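Local coordinates for protein D-mandelate dehydrogenase (Rhodotorula graminis, PDB 2W2K) that probably interconverts D-mandelate and its 2-keto acid, using a nicotinamide cofactor, at residues 118-123 against 303-308; 52-57 against 326-331; 264-269 against 273-278; 228-233 against 258-263. All coordinates share one frame; numbering follows the deposited sequence.

In the fold
From the N terminus, 52-57 opens interaction 2 on the central strand of the five-stranded sheet, and 118-123 on helix 114-130 opens interaction 1. Within the seven-stranded sheet region the chain then closes interaction 4 (228-233 with 258-263), which joins two loops that follow neighbouring strands, and next interaction 3 (264-269 with 273-278), a short helix-to-strand return. These two lie in series and touch, L266 CB packing 4.2 Å from I261 CG2. Both lie within the span that 303-308 closes as interaction 1, and 326-331 closes interaction 2 around everything, bringing the last helix back to the first sheet. None of the spans cross.

Interaction 1: 118-123 against 303-308; sequences SDLALY and THIGGV
L120 of helix 114-130 lays its isobutyl group on the turn that starts at I305, in the loop between the last strand of the Rossmann-type NAD-binding domain and helix 310-330. The touch is wholly apolar. L120 CD2 meets the end of the isoleucine, 4.0 Å from I305 CD1, with the two side chains crossing at about a right angle. Nearer the helix, L120 CG sits 3.9 Å from G306 CA, a contact of side chain on backbone. Swinging away from its own amide (chi1 -164°), the L120 side chain reaches out to the turn. Beyond this first shell, D281 takes both turn amides on its carboxylate, I305 N on OD1 and G306 N on OD2, and L120 also packs on D281. Shortening this leucine to an alanine is likely to leave I305 CD1 without its apolar neighbour and to open a gap beside G306. Both D281 and G307 belong to the NAD(+) binding site, and T255, another of its residues, lies close to L120, so the contact lies beside the cofactor site. Y123 OH, T303 OG1 and G306 O hydrogen-bond to side chains of another chain, so the contact lies at the subunit interface. I305 to V308 form a type I turn, closed by V308 N donating to I305 O at 2.9 Å.

Interaction 2: 52-57 against 326-331; sequences FEAIIK and RFLLQG
L328 CD1 is the single methyl that makes this contact: it comes to 3.9 Å from A54 CB and 4.2 Å from E53 CB. The packed part is the alanine side. A54 points toward the helix, and its methyl is also met there by I324, so the leucine and isoleucine of helix 310-330 share one small residue. With CG on the side opposite its carbonyl carbon (chi1 -66°), L328 carries CD1 across to the strand. Strand 54-57 is the middle strand of the five-stranded parallel sheet of the first domain. The last helix of the chain crosses back to lie over it, as in other two-domain D-2-hydroxyacid dehydrogenases, and F327 extends the packing onto V83 of the adjoining strand 83-86. The E53 side is looser and partly open to solvent. Only the glutamate CB belongs to the touch; beyond it the chain bends at chi2 (70°) and leads its carboxylate off, with OE1 accepting the backbone N of R5. On the helix, Q330 N donates to R326 O at 3.2 Å, an alpha-type bond, where the last turn also widens to a pi-type turn, and G331 then leaves helical angles with a positive phi of 64°.

Interaction 3: 264-269 against 273-278; sequences DALIAA and GKLLSA
L275 fills the hollow between A269 and L266, where helix 263-271 turns back into strand 275-280. Its CD1 is the bump: it pushes to 3.6 Å from L266 CD1 and rests 4.0 Å from A269 CB, while L275 CG adds a second touch on the same alanine methyl. The two leucines cross at about a right angle, so they meet through these methyls rather than lying alongside each other. Deeper along the strand the roles reverse. L266 CG is turned away from its own backbone N (chi1 177°), which sends the end of the side chain inward, and L266 CD1 lies against the methyl of A278 at 4.2 Å. Small alanines thus form the floors on which the leucine branches rest; F243, I252 and L293 also pack on L266. Beside this apolar seam runs the one clear polar link: L275 N donates to A269 O at 3.1 Å. The bond is nearly straight (N-H...O 174°), but the donor stands 50° out of the carbonyl plane. K274 CB lies against the same oxygen at 3.5 Å, and the lysine chain then bends away to put NZ on F243 O. G273, with positive phi, ends the helix in a Schellman motif. The whole is the returning half of a beta-alpha-beta crossover, from strand 250-254 through this helix to strand 275-280, a building unit of the Rossmann-type NAD-binding fold.

Interaction 4: 228-233 against 258-263; sequences VPYMKL and GPVISQ
Y230 OH rests on the CB-CG edge of P259, 3.4 Å from CB and 3.7 Å from CG, a van der Waals touch and not a polar bond. The tyrosine and proline side chains cross at about a right angle. P259 CD lies over one face of the aromatic ring, 4.3 Å above its plane and displaced toward the rim. Stretched away from its backbone amide (chi1 179°), Y230 reaches over to the 258-263 loop and slides past V260 in the reverse sense, with Y230 CD1 coming to 3.8 Å from V260 CG2. The other valine methyl works separately: V260 CG1 meets V228 CG2 at 4.1 Å, so V260 serves both ends of the 228-230 run. No hydrogen bond joins the two segments; both instead bond to the chain just beyond 233, which is consistent with that stretch holding them in place. T234 OG1 bonds both P229 O and M231 N, bracketing Y230, while P259 and V260 make backbone bonds to H236 and I238. S262 stands at the N-cap of the following helix, its OG making a weak bond to A265 N. These loops follow strands 223-226 and 250-254, neighbours in the parallel sheet. V228 is itself an NAD(+)-binding residue, with D194 close to it and A256 close to V260, so the valine pair borders the cofactor site found at the C-terminal strand ends of a Rossmann fold.

Interaction 1: 118-123 against 303-308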
loop_
_atom_site.group_PDB
_atom_site.type_symbol
_atom_site.label_atom_id
_atom_site.label_comp_id
_atom_site.label_asym_id
_atom_site.label_seq_id
_atom_site.Cartn_x
_atom_site.Cartn_y
_atom_site.Cartn_z
ATOM N N SER B 118 -9.917 -1.914 -5.781
ATOM C CA SER B 118 -9.108 -0.676 -6.014
ATOM C C SER B 118 -8.020 -0.429 -4.937
ATOM O O SER B 118 -6.903 0.019 -5.272
ATOM C CB SER B 118 -9.986 0.574 -6.236
ATOM O OG SER B 118 -10.785 0.903 -5.087
ATOM N N ASP B 119 -8.348 -0.693 -3.661
ATOM C CA ASP B 119 -7.352 -0.615 -2.559
ATOM C C ASP B 119 -6.201 -1.619 -2.761
ATOM O O ASP B 119 -5.025 -1.288 -2.504
ATOM C CB ASP B 119 -8.019 -0.908 -1.200
ATOM C CG ASP B 119 -8.774 0.298 -0.609
ATOM O OD1 ASP B 119 -8.662 1.426 -1.156
ATOM O OD2 ASP B 119 -9.489 0.106 0.420
ATOM N N LEU B 120 -6.524 -2.857 -3.179
ATOM C CA LEU B 120 -5.474 -3.897 -3.400
ATOM C C LEU B 120 -4.582 -3.516 -4.593
ATOM O O LEU B 120 -3.358 -3.719 -4.546
ATOM C CB LEU B 120 -6.081 -5.327 -3.568
ATOM C CG LEU B 120 -5.191 -6.603 -3.451
ATOM C CD1 LEU B 120 -4.443 -6.953 -4.749
ATOM C CD2 LEU B 120 -4.200 -6.594 -2.245
ATOM N N ALA B 121 -5.163 -2.928 -5.643
ATOM C CA ALA B 121 -4.331 -2.394 -6.747
ATOM C C ALA B 121 -3.376 -1.267 -6.287
ATOM O O ALA B 121 -2.205 -1.225 -6.708
ATOM C CB ALA B 121 -5.223 -1.926 -7.931
ATOM N N LEU B 122 -3.867 -0.384 -5.404
ATOM C CA LEU B 122 -3.033 0.690 -4.821
ATOM C C LEU B 122 -1.857 0.116 -4.001
ATOM O O LEU B 122 -0.729 0.637 -4.080
ATOM C CB LEU B 122 -3.856 1.688 -3.964
ATOM C CG LEU B 122 -3.167 3.067 -3.739
ATOM C CD1 LEU B 122 -3.231 3.936 -5.017
ATOM C CD2 LEU B 122 -3.810 3.800 -2.549
ATOM N N TYR B 123 -2.116 -0.953 -3.233
ATOM C CA TYR B 123 -1.056 -1.703 -2.524
ATOM C C TYR B 123 0.047 -2.225 -3.485
ATOM O O TYR B 123 1.261 -2.058 -3.219
ATOM C CB TYR B 123 -1.696 -2.868 -1.720
ATOM C CG TYR B 123 -0.725 -3.912 -1.164
ATOM C CD1 TYR B 123 -0.160 -3.762 0.111
ATOM C CD2 TYR B 123 -0.403 -5.071 -1.897
ATOM C CE1 TYR B 123 0.722 -4.737 0.638
ATOM C CE2 TYR B 123 0.502 -6.045 -1.381
ATOM C CZ TYR B 123 1.048 -5.868 -0.120
ATOM O OH TYR B 123 1.916 -6.832 0.408
ATOM N N THR B 303 -2.493 -14.124 -3.386
ATOM C CA THR B 303 -3.448 -15.220 -3.670
ATOM C C THR B 303 -4.884 -14.780 -4.109
ATOM O O THR B 303 -5.884 -15.194 -3.485
ATOM C CB THR B 303 -3.562 -16.231 -2.449
ATOM O OG1 THR B 303 -4.098 -15.554 -1.297
ATOM C CG2 THR B 303 -2.196 -16.824 -2.092
ATOM N N HIS B 304 -4.983 -13.983 -5.186
ATOM C CA HIS B 304 -6.291 -13.482 -5.705
ATOM C C HIS B 304 -7.173 -12.903 -4.567
ATOM O O HIS B 304 -8.363 -13.258 -4.417
ATOM C CB HIS B 304 -7.020 -14.578 -6.533
ATOM C CG HIS B 304 -8.000 -14.054 -7.553
ATOM N ND1 HIS B 304 -8.615 -12.820 -7.463
ATOM C CD2 HIS B 304 -8.498 -14.633 -8.674
ATOM C CE1 HIS B 304 -9.425 -12.649 -8.500
ATOM N NE2 HIS B 304 -9.380 -13.741 -9.242
ATOM N N ILE B 305 -6.579 -12.013 -3.767
ATOM C CA ILE B 305 -7.311 -11.361 -2.669
ATOM C C ILE B 305 -8.008 -10.026 -3.021
ATOM O O ILE B 305 -8.612 -9.410 -2.147
ATOM C CB ILE B 305 -6.479 -11.236 -1.321
ATOM C CG1 ILE B 305 -5.150 -10.473 -1.527
ATOM C CG2 ILE B 305 -6.275 -12.634 -0.665
ATOM C CD1 ILE B 305 -4.467 -10.040 -0.208
ATOM N N GLY B 306 -7.942 -9.595 -4.283
ATOM C CA GLY B 306 -8.525 -8.279 -4.671
ATOM C C GLY B 306 -9.846 -7.903 -3.982
ATOM O O GLY B 306 -9.954 -6.858 -3.299
ATOM N N GLY B 307 -10.854 -8.754 -4.151
ATOM C CA GLY B 307 -12.186 -8.486 -3.593
ATOM C C GLY B 307 -12.454 -9.060 -2.201
ATOM O O GLY B 307 -13.580 -8.963 -1.689
ATOM N N VAL B 308 -11.428 -9.651 -1.597
ATOM C CA VAL B 308 -11.575 -10.418 -0.335
ATOM C C VAL B 308 -11.540 -9.485 0.889
ATOM O O VAL B 308 -10.458 -9.145 1.416
ATOM C CB VAL B 308 -10.521 -11.588 -0.252
ATOM C CG1 VAL B 308 -10.563 -12.341 1.115
ATOM C CG2 VAL B 308 -10.690 -12.578 -1.414
#

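Interaction 2: 52-57 against 326-331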
loop_
_atom_site.group_PDB
_atom_site.type_symbol
_atom_site.label_atom_id
_atom_site.label_comp_id
_atom_site.label_asym_id
_atom_site.label_seq_id
_atom_site.Cartn_x
_atom_site.Cartn_y
_atom_site.Cartn_z
ATOM N N PHE B 52 -38.792 -25.367 -9.055
ATOM C CA PHE B 52 -38.387 -24.165 -8.282
ATOM C C PHE B 52 -38.374 -22.922 -9.195
ATOM O O PHE B 52 -38.264 -23.055 -10.432
ATOM C CB PHE B 52 -37.048 -24.367 -7.514
ATOM C CG PHE B 52 -35.919 -24.938 -8.351
ATOM C CD1 PHE B 52 -35.059 -24.083 -9.084
ATOM C CD2 PHE B 52 -35.689 -26.325 -8.383
ATOM C CE1 PHE B 52 -34.005 -24.602 -9.861
ATOM C CE2 PHE B 52 -34.630 -26.873 -9.153
ATOM C CZ PHE B 52 -33.771 -26.010 -9.881
ATOM N N GLU B 53 -38.521 -21.733 -8.594
ATOM C CA GLU B 53 -38.630 -20.475 -9.342
ATOM C C GLU B 53 -37.358 -19.608 -9.348
ATOM O O GLU B 53 -37.226 -18.689 -10.176
ATOM C CB GLU B 53 -39.828 -19.634 -8.819
ATOM C CG GLU B 53 -41.225 -20.215 -9.118
ATOM C CD GLU B 53 -41.561 -21.487 -8.337
ATOM O OE1 GLU B 53 -41.333 -21.554 -7.110
ATOM O OE2 GLU B 53 -42.117 -22.418 -8.955
ATOM N N ALA B 54 -36.446 -19.877 -8.409
ATOM C CA ALA B 54 -35.167 -19.157 -8.333
ATOM C C ALA B 54 -33.999 -20.048 -7.872
ATOM O O ALA B 54 -34.212 -21.137 -7.286
ATOM C CB ALA B 54 -35.307 -17.904 -7.383
ATOM N N ILE B 55 -32.771 -19.582 -8.152
ATOM C CA ILE B 55 -31.544 -20.135 -7.610
ATOM C C ILE B 55 -30.737 -18.978 -6.960
ATOM O O ILE B 55 -30.628 -17.895 -7.563
ATOM C CB ILE B 55 -30.655 -20.785 -8.748
ATOM C CG1 ILE B 55 -31.382 -21.950 -9.457
ATOM C CG2 ILE B 55 -29.315 -21.273 -8.161
ATOM C CD1 ILE B 55 -30.925 -22.129 -10.953
ATOM N N ILE B 56 -30.149 -19.227 -5.783
ATOM C CA ILE B 56 -29.250 -18.271 -5.079
ATOM C C ILE B 56 -27.866 -18.881 -4.717
ATOM O O ILE B 56 -27.749 -20.075 -4.343
ATOM C CB ILE B 56 -29.973 -17.658 -3.786
ATOM C CG1 ILE B 56 -29.312 -16.329 -3.330
ATOM C CG2 ILE B 56 -30.143 -18.714 -2.678
ATOM C CD1 ILE B 56 -30.074 -15.508 -2.228
ATOM N N LYS B 57 -26.826 -18.056 -4.851
ATOM C CA LYS B 57 -25.415 -18.472 -4.638
ATOM C C LYS B 57 -24.741 -17.318 -3.865
ATOM O O LYS B 57 -24.413 -16.254 -4.453
ATOM C CB LYS B 57 -24.753 -18.730 -6.019
ATOM C CG LYS B 57 -23.310 -19.397 -6.002
ATOM C CD LYS B 57 -22.708 -19.338 -7.429
ATOM C CE LYS B 57 -21.322 -20.015 -7.594
ATOM N NZ LYS B 57 -20.190 -19.358 -6.838
ATOM N N ARG B 326 -37.246 -8.501 -4.925
ATOM C CA ARG B 326 -37.750 -7.543 -5.937
ATOM C C ARG B 326 -38.434 -8.243 -7.134
ATOM O O ARG B 326 -39.576 -7.930 -7.460
ATOM C CB ARG B 326 -36.641 -6.622 -6.459
ATOM C CG ARG B 326 -36.173 -5.576 -5.446
ATOM C CD ARG B 326 -34.922 -4.800 -5.933
ATOM N NE ARG B 326 -35.143 -4.056 -7.180
ATOM C CZ ARG B 326 -35.511 -2.772 -7.274
ATOM N NH1 ARG B 326 -35.719 -2.038 -6.185
ATOM N NH2 ARG B 326 -35.666 -2.225 -8.476
ATOM N N PHE B 327 -37.721 -9.182 -7.768
ATOM C CA PHE B 327 -38.131 -9.790 -9.047
ATOM C C PHE B 327 -39.292 -10.804 -8.931
ATOM O O PHE B 327 -40.119 -10.898 -9.842
ATOM C CB PHE B 327 -36.901 -10.443 -9.720
ATOM C CG PHE B 327 -37.062 -10.687 -11.205
ATOM C CD1 PHE B 327 -36.927 -9.641 -12.128
ATOM C CD2 PHE B 327 -37.334 -11.973 -11.689
ATOM C CE1 PHE B 327 -37.062 -9.860 -13.504
ATOM C CE2 PHE B 327 -37.465 -12.207 -13.077
ATOM C CZ PHE B 327 -37.328 -11.151 -13.983
ATOM N N LEU B 328 -39.371 -11.541 -7.824
ATOM C CA LEU B 328 -40.470 -12.523 -7.625
ATOM C C LEU B 328 -41.678 -12.038 -6.816
ATOM O O LEU B 328 -42.800 -12.551 -7.010
ATOM C CB LEU B 328 -39.946 -13.829 -6.977
ATOM C CG LEU B 328 -38.974 -14.705 -7.792
ATOM C CD1 LEU B 328 -38.716 -16.033 -7.058
ATOM C CD2 LEU B 328 -39.499 -14.953 -9.224
ATOM N N LEU B 329 -41.459 -11.100 -5.893
ATOM C CA LEU B 329 -42.528 -10.667 -4.947
ATOM C C LEU B 329 -43.023 -9.203 -5.111
ATOM O O LEU B 329 -44.200 -8.902 -4.842
ATOM C CB LEU B 329 -42.134 -10.939 -3.491
ATOM C CG LEU B 329 -41.859 -12.401 -3.076
ATOM C CD1 LEU B 329 -41.481 -12.529 -1.611
ATOM C CD2 LEU B 329 -43.029 -13.299 -3.411
ATOM N N GLN B 330 -42.151 -8.311 -5.561
ATOM C CA GLN B 330 -42.449 -6.855 -5.591
ATOM C C GLN B 330 -42.841 -6.293 -6.975
ATOM O O GLN B 330 -43.224 -5.118 -7.089
ATOM C CB GLN B 330 -41.242 -6.055 -5.037
ATOM C CG GLN B 330 -40.867 -6.349 -3.577
ATOM C CD GLN B 330 -39.623 -5.566 -3.115
ATOM O OE1 GLN B 330 -39.458 -4.383 -3.423
ATOM N NE2 GLN B 330 -38.757 -6.226 -2.383
ATOM N N GLY B 331 -42.733 -7.104 -8.032
ATOM C CA GLY B 331 -42.954 -6.598 -9.406
ATOM C C GLY B 331 -41.948 -5.542 -9.870
ATOM O O GLY B 331 -42.263 -4.726 -10.741
#

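Interaction 3: 264-269 against 273-278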
loop_
_atom_site.group_PDB
_atom_site.type_symbol
_atom_site.label_atom_id
_atom_site.label_comp_id
_atom_site.label_asym_id
_atom_site.label_seq_id
_atom_site.Cartn_x
_atom_site.Cartn_y
_atom_site.Cartn_z
ATOM N N ASP B 264 4.690 -15.940 -20.209
ATOM C CA ASP B 264 5.998 -16.056 -20.861
ATOM C C ASP B 264 6.587 -14.710 -21.295
ATOM O O ASP B 264 7.780 -14.465 -21.079
ATOM C CB ASP B 264 5.945 -17.042 -22.042
ATOM C CG ASP B 264 5.730 -18.493 -21.601
ATOM O OD1 ASP B 264 6.020 -18.844 -20.434
ATOM O OD2 ASP B 264 5.280 -19.300 -22.445
ATOM N N ALA B 265 5.754 -13.830 -21.874
ATOM C CA ALA B 265 6.208 -12.479 -22.265
ATOM C C ALA B 265 6.645 -11.645 -21.052
ATOM O O ALA B 265 7.645 -10.896 -21.123
ATOM C CB ALA B 265 5.105 -11.752 -23.040
ATOM N N LEU B 266 5.892 -11.768 -19.949
ATOM C CA LEU B 266 6.199 -11.027 -18.699
ATOM C C LEU B 266 7.572 -11.462 -18.133
ATOM O O LEU B 266 8.426 -10.602 -17.814
ATOM C CB LEU B 266 5.072 -11.210 -17.659
ATOM C CG LEU B 266 5.241 -10.566 -16.260
ATOM C CD1 LEU B 266 5.400 -9.043 -16.347
ATOM C CD2 LEU B 266 4.086 -10.954 -15.328
ATOM N N ILE B 267 7.772 -12.789 -18.042
ATOM C CA ILE B 267 9.048 -13.396 -17.592
ATOM C C ILE B 267 10.230 -12.856 -18.400
ATOM O O ILE B 267 11.240 -12.452 -17.831
ATOM C CB ILE B 267 9.035 -14.984 -17.636
ATOM C CG1 ILE B 267 8.138 -15.572 -16.534
ATOM C CG2 ILE B 267 10.446 -15.539 -17.428
ATOM C CD1 ILE B 267 7.596 -16.978 -16.860
ATOM N N ALA B 268 10.086 -12.826 -19.727
ATOM C CA ALA B 268 11.152 -12.374 -20.634
ATOM C C ALA B 268 11.528 -10.904 -20.444
ATOM O O ALA B 268 12.709 -10.535 -20.482
ATOM C CB ALA B 268 10.745 -12.630 -22.080
ATOM N N ALA B 269 10.504 -10.066 -20.264
ATOM C CA ALA B 269 10.689 -8.617 -20.068
ATOM C C ALA B 269 11.354 -8.278 -18.728
ATOM O O ALA B 269 12.104 -7.307 -18.644
ATOM C CB ALA B 269 9.341 -7.882 -20.228
ATOM N N GLY B 273 15.591 -6.849 -18.189
ATOM C CA GLY B 273 15.686 -5.520 -17.571
ATOM C C GLY B 273 14.736 -4.467 -18.130
ATOM O O GLY B 273 14.778 -3.303 -17.704
ATOM N N LYS B 274 13.901 -4.845 -19.103
ATOM C CA LYS B 274 12.899 -3.899 -19.636
ATOM C C LYS B 274 11.994 -3.428 -18.500
ATOM O O LYS B 274 11.717 -2.222 -18.365
ATOM C CB LYS B 274 12.075 -4.504 -20.793
ATOM C CG LYS B 274 10.733 -3.774 -21.120
ATOM C CD LYS B 274 10.898 -2.288 -21.520
ATOM C CE LYS B 274 11.792 -2.067 -22.739
ATOM N NZ LYS B 274 11.070 -2.336 -24.026
ATOM N N LEU B 275 11.519 -4.387 -17.704
ATOM C CA LEU B 275 10.762 -4.078 -16.482
ATOM C C LEU B 275 11.659 -4.163 -15.249
ATOM O O LEU B 275 12.433 -5.113 -15.122
ATOM C CB LEU B 275 9.582 -5.068 -16.316
ATOM C CG LEU B 275 8.430 -5.059 -17.339
ATOM C CD1 LEU B 275 7.523 -6.250 -17.084
ATOM C CD2 LEU B 275 7.618 -3.758 -17.297
ATOM N N LEU B 276 11.565 -3.163 -14.359
ATOM C CA LEU B 276 12.185 -3.220 -13.028
ATOM C C LEU B 276 11.441 -4.172 -12.080
ATOM O O LEU B 276 12.066 -4.966 -11.318
ATOM C CB LEU B 276 12.231 -1.805 -12.411
ATOM C CG LEU B 276 12.736 -1.704 -10.953
ATOM C CD1 LEU B 276 14.235 -2.071 -10.908
ATOM C CD2 LEU B 276 12.478 -0.322 -10.353
ATOM N N SER B 277 10.112 -4.082 -12.111
ATOM C CA SER B 277 9.264 -4.737 -11.100
ATOM C C SER B 277 7.839 -4.966 -11.641
ATOM O O SER B 277 7.406 -4.308 -12.621
ATOM C CB SER B 277 9.239 -3.903 -9.796
ATOM O OG SER B 277 8.846 -2.559 -10.071
ATOM N N ALA B 278 7.136 -5.926 -11.038
ATOM C CA ALA B 278 5.732 -6.241 -11.415
ATOM C C ALA B 278 4.939 -6.749 -10.209
ATOM O O ALA B 278 5.531 -7.284 -9.252
ATOM C CB ALA B 278 5.689 -7.275 -12.586
#

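Interaction 4: 228-233 against 258-263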
loop_
_atom_site.group_PDB
_atom_site.type_symbol
_atom_site.label_atom_id
_atom_site.label_comp_id
_atom_site.label_asym_id
_atom_site.label_seq_id
_atom_site.Cartn_x
_atom_site.Cartn_y
_atom_site.Cartn_z
ATOM N N VAL B 228 -9.662 -4.602 -16.991
ATOM C CA VAL B 228 -10.617 -4.773 -18.098
ATOM C C VAL B 228 -11.354 -6.111 -17.907
ATOM O O VAL B 228 -10.828 -7.023 -17.243
ATOM C CB VAL B 228 -9.923 -4.809 -19.513
ATOM C CG1 VAL B 228 -9.407 -3.434 -19.933
ATOM C CG2 VAL B 228 -8.807 -5.863 -19.573
ATOM N N PRO B 229 -12.549 -6.250 -18.514
ATOM C CA PRO B 229 -13.258 -7.549 -18.485
ATOM C C PRO B 229 -12.492 -8.618 -19.268
ATOM O O PRO B 229 -11.949 -8.308 -20.344
ATOM C CB PRO B 229 -14.595 -7.243 -19.199
ATOM C CG PRO B 229 -14.718 -5.756 -19.223
ATOM C CD PRO B 229 -13.313 -5.215 -19.241
ATOM N N TYR B 230 -12.447 -9.854 -18.746
ATOM C CA TYR B 230 -11.775 -10.979 -19.432
ATOM C C TYR B 230 -12.752 -11.698 -20.389
ATOM O O TYR B 230 -13.844 -12.129 -19.980
ATOM C CB TYR B 230 -11.156 -11.982 -18.424
ATOM C CG TYR B 230 -10.463 -13.167 -19.075
ATOM C CD1 TYR B 230 -9.527 -12.987 -20.079
ATOM C CD2 TYR B 230 -10.736 -14.474 -18.672
ATOM C CE1 TYR B 230 -8.893 -14.092 -20.714
ATOM C CE2 TYR B 230 -10.105 -15.586 -19.286
ATOM C CZ TYR B 230 -9.181 -15.388 -20.301
ATOM O OH TYR B 230 -8.567 -16.488 -20.905
ATOM N N MET B 231 -12.354 -11.794 -21.655
ATOM C CA MET B 231 -13.156 -12.391 -22.721
ATOM C C MET B 231 -12.217 -12.737 -23.883
ATOM O O MET B 231 -11.013 -12.459 -23.807
ATOM C CB MET B 231 -14.272 -11.431 -23.167
ATOM C CG MET B 231 -13.790 -10.019 -23.506
ATOM S SD MET B 231 -14.743 -9.214 -24.808
ATOM C CE MET B 231 -14.480 -10.332 -26.194
ATOM N N LYS B 232 -12.741 -13.341 -24.956
ATOM C CA LYS B 232 -11.860 -13.795 -26.044
ATOM C C LYS B 232 -10.915 -12.682 -26.528
ATOM O O LYS B 232 -9.702 -12.912 -26.721
ATOM C CB LYS B 232 -12.675 -14.370 -27.218
ATOM C CG LYS B 232 -11.806 -15.094 -28.240
ATOM N N LEU B 233 -11.467 -11.478 -26.688
ATOM C CA LEU B 233 -10.732 -10.348 -27.282
ATOM C C LEU B 233 -9.719 -9.693 -26.325
ATOM O O LEU B 233 -8.884 -8.895 -26.758
ATOM C CB LEU B 233 -11.700 -9.313 -27.887
ATOM C CG LEU B 233 -12.483 -9.705 -29.161
ATOM C CD1 LEU B 233 -13.527 -8.626 -29.519
ATOM C CD2 LEU B 233 -11.542 -9.975 -30.348
ATOM N N GLY B 258 -5.992 -13.478 -14.720
ATOM C CA GLY B 258 -4.613 -13.935 -15.016
ATOM C C GLY B 258 -4.214 -13.953 -16.503
ATOM O O GLY B 258 -3.170 -13.392 -16.858
ATOM N N PRO B 259 -5.016 -14.602 -17.383
ATOM C CA PRO B 259 -4.619 -14.668 -18.803
ATOM C C PRO B 259 -4.655 -13.356 -19.608
ATOM O O PRO B 259 -4.312 -13.386 -20.787
ATOM C CB PRO B 259 -5.611 -15.683 -19.405
ATOM C CG PRO B 259 -6.097 -16.499 -18.195
ATOM C CD PRO B 259 -6.237 -15.397 -17.148
ATOM N N VAL B 260 -5.057 -12.237 -19.003
ATOM C CA VAL B 260 -4.994 -10.937 -19.723
ATOM C C VAL B 260 -3.526 -10.561 -20.080
ATOM O O VAL B 260 -3.259 -9.935 -21.136
ATOM C CB VAL B 260 -5.778 -9.799 -19.003
ATOM C CG1 VAL B 260 -5.628 -8.445 -19.757
ATOM C CG2 VAL B 260 -7.260 -10.167 -18.864
ATOM N N ILE B 261 -2.587 -10.994 -19.223
ATOM C CA ILE B 261 -1.130 -10.852 -19.483
ATOM C C ILE B 261 -0.469 -12.205 -19.798
ATOM O O ILE B 261 -0.640 -13.163 -19.043
ATOM C CB ILE B 261 -0.374 -10.228 -18.275
ATOM C CG1 ILE B 261 -1.004 -8.870 -17.866
ATOM C CG2 ILE B 261 1.128 -10.053 -18.610
ATOM C CD1 ILE B 261 -0.280 -8.145 -16.660
ATOM N N SER B 262 0.298 -12.270 -20.892
ATOM C CA SER B 262 1.036 -13.502 -21.253
ATOM C C SER B 262 2.184 -13.763 -20.237
ATOM O O SER B 262 3.120 -12.952 -20.123
ATOM C CB SER B 262 1.592 -13.386 -22.679
ATOM O OG SER B 262 2.642 -14.343 -22.872
ATOM N N GLN B 263 2.094 -14.861 -19.487
ATOM C CA GLN B 263 3.124 -15.202 -18.483
ATOM C C GLN B 263 4.547 -15.262 -19.073
ATOM O O GLN B 263 5.486 -14.670 -18.526
ATOM C CB GLN B 263 2.752 -16.490 -17.735
ATOM C CG GLN B 263 3.781 -16.982 -16.689
ATOM C CD GLN B 263 3.195 -18.070 -15.798
ATOM O OE1 GLN B 263 2.217 -17.837 -15.087
ATOM N NE2 GLN B 263 3.782 -19.271 -15.846
#